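Long-range contact in putative uncharacterized protein (Chaetomium thermophilum, PDB 5IJP), which binds inositol hexakisphosphate through its helical SPX domain, probably as a sensor of inositol polyphosphates in phosphate homeostasis: residues A[62-73]-A[133-144]. Residues are numbered along the deposited sequence; the frame is centred on the assembly and turned at random.
Sequences LEAELDKVHAKQ and FVQVNYTGFYKI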
# COMPACT_ATOMS: atom_id res chain seq x y z
N LEU A 62 7.42 -3.20 -14.06
CA LEU A 62 7.23 -2.27 -12.94
C LEU A 62 5.77 -1.79 -12.87
O LEU A 62 5.23 -1.68 -11.77
CB LEU A 62 8.20 -1.08 -13.07
CG LEU A 62 8.31 -0.12 -11.88
CD1 LEU A 62 9.09 -0.74 -10.73
CD2 LEU A 62 8.97 1.17 -12.30
N GLU A 63 5.16 -1.50 -14.03
CA GLU A 63 3.76 -1.06 -14.14
C GLU A 63 2.80 -2.17 -13.74
O GLU A 63 1.80 -1.90 -13.08
CB GLU A 63 3.44 -0.54 -15.55
CG GLU A 63 3.99 0.86 -15.82
CD GLU A 63 3.83 1.38 -17.24
OE1 GLU A 63 3.84 0.57 -18.19
OE2 GLU A 63 3.73 2.62 -17.40
N ALA A 64 3.13 -3.44 -14.11
CA ALA A 64 2.34 -4.63 -13.77
C ALA A 64 2.33 -4.85 -12.25
O ALA A 64 1.31 -5.26 -11.70
CB ALA A 64 2.91 -5.85 -14.48
N GLU A 65 3.47 -4.56 -11.59
CA GLU A 65 3.62 -4.65 -10.14
C GLU A 65 2.89 -3.50 -9.46
O GLU A 65 2.33 -3.70 -8.38
CB GLU A 65 5.10 -4.68 -9.73
CG GLU A 65 5.78 -6.03 -9.93
CD GLU A 65 5.21 -7.18 -9.12
OE1 GLU A 65 5.18 -7.07 -7.87
OE2 GLU A 65 4.80 -8.19 -9.74
N LEU A 66 2.87 -2.32 -10.10
CA LEU A 66 2.19 -1.12 -9.60
C LEU A 66 0.67 -1.30 -9.60
O LEU A 66 0.02 -0.86 -8.65
CB LEU A 66 2.59 0.12 -10.42
CG LEU A 66 2.42 1.47 -9.73
CD1 LEU A 66 3.70 1.91 -9.05
CD2 LEU A 66 1.98 2.54 -10.72
N ASP A 67 0.12 -1.97 -10.63
CA ASP A 67 -1.31 -2.24 -10.76
C ASP A 67 -1.77 -3.29 -9.75
O ASP A 67 -2.87 -3.16 -9.21
CB ASP A 67 -1.66 -2.69 -12.19
CG ASP A 67 -1.29 -1.71 -13.29
OD1 ASP A 67 -1.21 -0.50 -13.00
OD2 ASP A 67 -1.09 -2.16 -14.43
N LYS A 68 -0.93 -4.31 -9.49
CA LYS A 68 -1.17 -5.41 -8.54
C LYS A 68 -1.33 -4.87 -7.11
O LYS A 68 -2.19 -5.34 -6.37
CB LYS A 68 -0.03 -6.44 -8.62
CG LYS A 68 -0.30 -7.75 -7.88
CD LYS A 68 0.88 -8.72 -7.97
CE LYS A 68 1.99 -8.42 -6.99
NZ LYS A 68 3.12 -9.37 -7.13
N VAL A 69 -0.50 -3.88 -6.74
CA VAL A 69 -0.52 -3.23 -5.43
C VAL A 69 -1.74 -2.31 -5.32
O VAL A 69 -2.49 -2.41 -4.34
CB VAL A 69 0.81 -2.47 -5.13
CG1 VAL A 69 0.76 -1.75 -3.79
CG2 VAL A 69 2.00 -3.42 -5.18
N HIS A 70 -1.96 -1.44 -6.34
CA HIS A 70 -3.08 -0.50 -6.41
C HIS A 70 -4.45 -1.17 -6.41
O HIS A 70 -5.40 -0.58 -5.89
CB HIS A 70 -2.92 0.45 -7.62
CG HIS A 70 -1.82 1.47 -7.48
ND1 HIS A 70 -1.50 2.32 -8.52
CD2 HIS A 70 -1.01 1.74 -6.43
CE1 HIS A 70 -0.51 3.08 -8.07
NE2 HIS A 70 -0.18 2.76 -6.82
N ALA A 71 -4.55 -2.40 -6.95
CA ALA A 71 -5.79 -3.18 -6.97
C ALA A 71 -6.12 -3.67 -5.56
O ALA A 71 -7.26 -3.53 -5.13
CB ALA A 71 -5.69 -4.35 -7.94
N LYS A 72 -5.11 -4.21 -4.83
CA LYS A 72 -5.26 -4.71 -3.46
C LYS A 72 -5.54 -3.56 -2.48
O LYS A 72 -6.32 -3.73 -1.55
CB LYS A 72 -4.03 -5.53 -3.02
CG LYS A 72 -4.19 -6.27 -1.69
CD LYS A 72 -5.11 -7.48 -1.77
CE LYS A 72 -5.52 -7.96 -0.40
NZ LYS A 72 -6.39 -9.17 -0.48
N GLN A 73 -4.93 -2.38 -2.73
CA GLN A 73 -5.12 -1.16 -1.93
C GLN A 73 -6.56 -0.67 -2.04
O GLN A 73 -7.11 -0.18 -1.06
CB GLN A 73 -4.16 -0.05 -2.39
CG GLN A 73 -2.75 -0.16 -1.81
CD GLN A 73 -1.81 0.95 -2.26
OE1 GLN A 73 -2.20 1.93 -2.91
NE2 GLN A 73 -0.55 0.83 -1.89
N PHE A 133 0.93 -1.64 4.65
CA PHE A 133 1.03 -2.19 3.29
C PHE A 133 1.33 -1.07 2.29
O PHE A 133 2.20 -1.25 1.44
CB PHE A 133 -0.25 -2.96 2.91
CG PHE A 133 -0.31 -3.47 1.48
CD1 PHE A 133 0.41 -4.60 1.10
CD2 PHE A 133 -1.10 -2.84 0.53
CE1 PHE A 133 0.35 -5.07 -0.21
CE2 PHE A 133 -1.16 -3.32 -0.78
CZ PHE A 133 -0.44 -4.43 -1.14
N VAL A 134 0.64 0.08 2.40
CA VAL A 134 0.84 1.26 1.55
C VAL A 134 2.28 1.79 1.77
O VAL A 134 2.96 2.10 0.80
CB VAL A 134 -0.27 2.34 1.76
CG1 VAL A 134 0.06 3.64 1.02
CG2 VAL A 134 -1.63 1.82 1.32
N GLN A 135 2.74 1.82 3.04
CA GLN A 135 4.07 2.27 3.46
C GLN A 135 5.20 1.40 2.87
O GLN A 135 6.09 1.94 2.20
CB GLN A 135 4.16 2.33 5.00
CG GLN A 135 5.54 2.68 5.57
CD GLN A 135 6.31 1.47 6.04
OE1 GLN A 135 5.93 0.80 7.01
NE2 GLN A 135 7.42 1.17 5.38
N VAL A 136 5.17 0.08 3.13
CA VAL A 136 6.19 -0.88 2.69
C VAL A 136 6.26 -0.97 1.14
O VAL A 136 7.35 -1.11 0.59
CB VAL A 136 6.06 -2.26 3.40
CG1 VAL A 136 4.87 -3.08 2.89
CG2 VAL A 136 7.36 -3.07 3.30
N ASN A 137 5.11 -0.84 0.45
CA ASN A 137 5.07 -0.89 -1.01
C ASN A 137 5.54 0.41 -1.66
O ASN A 137 6.29 0.34 -2.63
CB ASN A 137 3.70 -1.33 -1.52
CG ASN A 137 3.46 -2.82 -1.37
OD1 ASN A 137 3.49 -3.58 -2.34
ND2 ASN A 137 3.22 -3.28 -0.16
N TYR A 138 5.15 1.59 -1.10
CA TYR A 138 5.58 2.91 -1.58
C TYR A 138 7.11 3.02 -1.50
O TYR A 138 7.73 3.52 -2.44
CB TYR A 138 4.90 4.05 -0.80
CG TYR A 138 5.28 5.45 -1.24
CD1 TYR A 138 6.23 6.19 -0.55
CD2 TYR A 138 4.64 6.05 -2.32
CE1 TYR A 138 6.57 7.48 -0.95
CE2 TYR A 138 4.97 7.35 -2.72
CZ TYR A 138 5.94 8.06 -2.03
OH TYR A 138 6.27 9.33 -2.42
N THR A 139 7.70 2.52 -0.40
CA THR A 139 9.15 2.48 -0.16
C THR A 139 9.81 1.52 -1.16
O THR A 139 10.89 1.82 -1.67
CB THR A 139 9.44 2.11 1.31
OG1 THR A 139 8.65 2.93 2.17
CG2 THR A 139 10.91 2.25 1.69
N GLY A 140 9.13 0.40 -1.45
CA GLY A 140 9.56 -0.63 -2.39
C GLY A 140 9.77 -0.12 -3.80
O GLY A 140 10.82 -0.38 -4.40
N PHE A 141 8.78 0.63 -4.33
CA PHE A 141 8.86 1.23 -5.66
C PHE A 141 9.87 2.37 -5.69
O PHE A 141 10.65 2.46 -6.63
CB PHE A 141 7.49 1.69 -6.16
CG PHE A 141 6.53 0.58 -6.49
CD1 PHE A 141 6.63 -0.12 -7.70
CD2 PHE A 141 5.50 0.24 -5.62
CE1 PHE A 141 5.73 -1.14 -8.01
CE2 PHE A 141 4.61 -0.79 -5.93
CZ PHE A 141 4.73 -1.48 -7.12
N TYR A 142 9.89 3.21 -4.63
CA TYR A 142 10.80 4.34 -4.46
C TYR A 142 12.27 3.89 -4.48
O TYR A 142 13.10 4.55 -5.11
CB TYR A 142 10.49 5.08 -3.15
CG TYR A 142 10.72 6.58 -3.21
CD1 TYR A 142 9.67 7.45 -3.50
CD2 TYR A 142 11.97 7.12 -2.95
CE1 TYR A 142 9.87 8.83 -3.55
CE2 TYR A 142 12.18 8.50 -3.00
CZ TYR A 142 11.13 9.35 -3.30
OH TYR A 142 11.33 10.71 -3.35
N LYS A 143 12.57 2.77 -3.79
CA LYS A 143 13.92 2.20 -3.70
C LYS A 143 14.37 1.53 -5.00
O LYS A 143 15.53 1.70 -5.38
CB LYS A 143 14.02 1.22 -2.52
CG LYS A 143 15.06 1.62 -1.48
CD LYS A 143 14.42 2.15 -0.21
CE LYS A 143 15.44 2.48 0.84
NZ LYS A 143 14.80 2.91 2.12
N ILE A 144 13.47 0.77 -5.66
CA ILE A 144 13.79 0.06 -6.91
C ILE A 144 13.95 1.03 -8.10
O ILE A 144 14.76 0.76 -8.98
CB ILE A 144 12.80 -1.12 -7.19
CG1 ILE A 144 13.45 -2.21 -8.08
CG2 ILE A 144 11.45 -0.68 -7.74
CD1 ILE A 144 14.19 -3.31 -7.32
O HOH W 1 2.17 1.61 -2.37
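Phe141 reaches from 133-144 into a hole formed by Leu62, Glu65, Leu66 and Val69 of 62-73, a knob-into-hole fit between two helical segments that run nearly antiparallel (167°). Leu66 CD1 lies over the centre of one face of the Phe141 ring, a CH-pi contact of 3.8 Å to the ring centroid. At the ring edge, near its plane, are Leu62 CD1, Glu65 O and Val69 CG2. Phe141 CG stands anti to its carbonyl carbon (chi1 -70°), and the ring extends across to the facing helix. Cutting Phe141 back to an alanine is likely to leave a gap between Leu62 and Val69, and Leu66 CD1 without its aromatic partner.

Asn137 OD1 also approaches Val69 CG2. Asn137 ND2 is tied back to its own helix, donating to Phe133 O at 2.8 Å. Val69 CG1 then meets Phe133 CE2 at 3.9 Å.

The Gln73 end is the solvent side: Gln73 and Val134 are partly exposed, and their side chains cross at about a right angle. Gln73 CG touches the edge of the Phe133 ring. Gln73 NE2 donates to a water at 2.9 Å, which bonds weakly to Val134 O.

The contact joins helices 52-97 and 110-151. Tyr15 stacks on Phe133, and Leu164 of helix 157-165 touches Leu66 and Phe141. Leu25 of helix 22-30 touches Leu62 and Ile144, and the Ile144 side chain lies about 6 Å from the bound inositol hexakisphosphate.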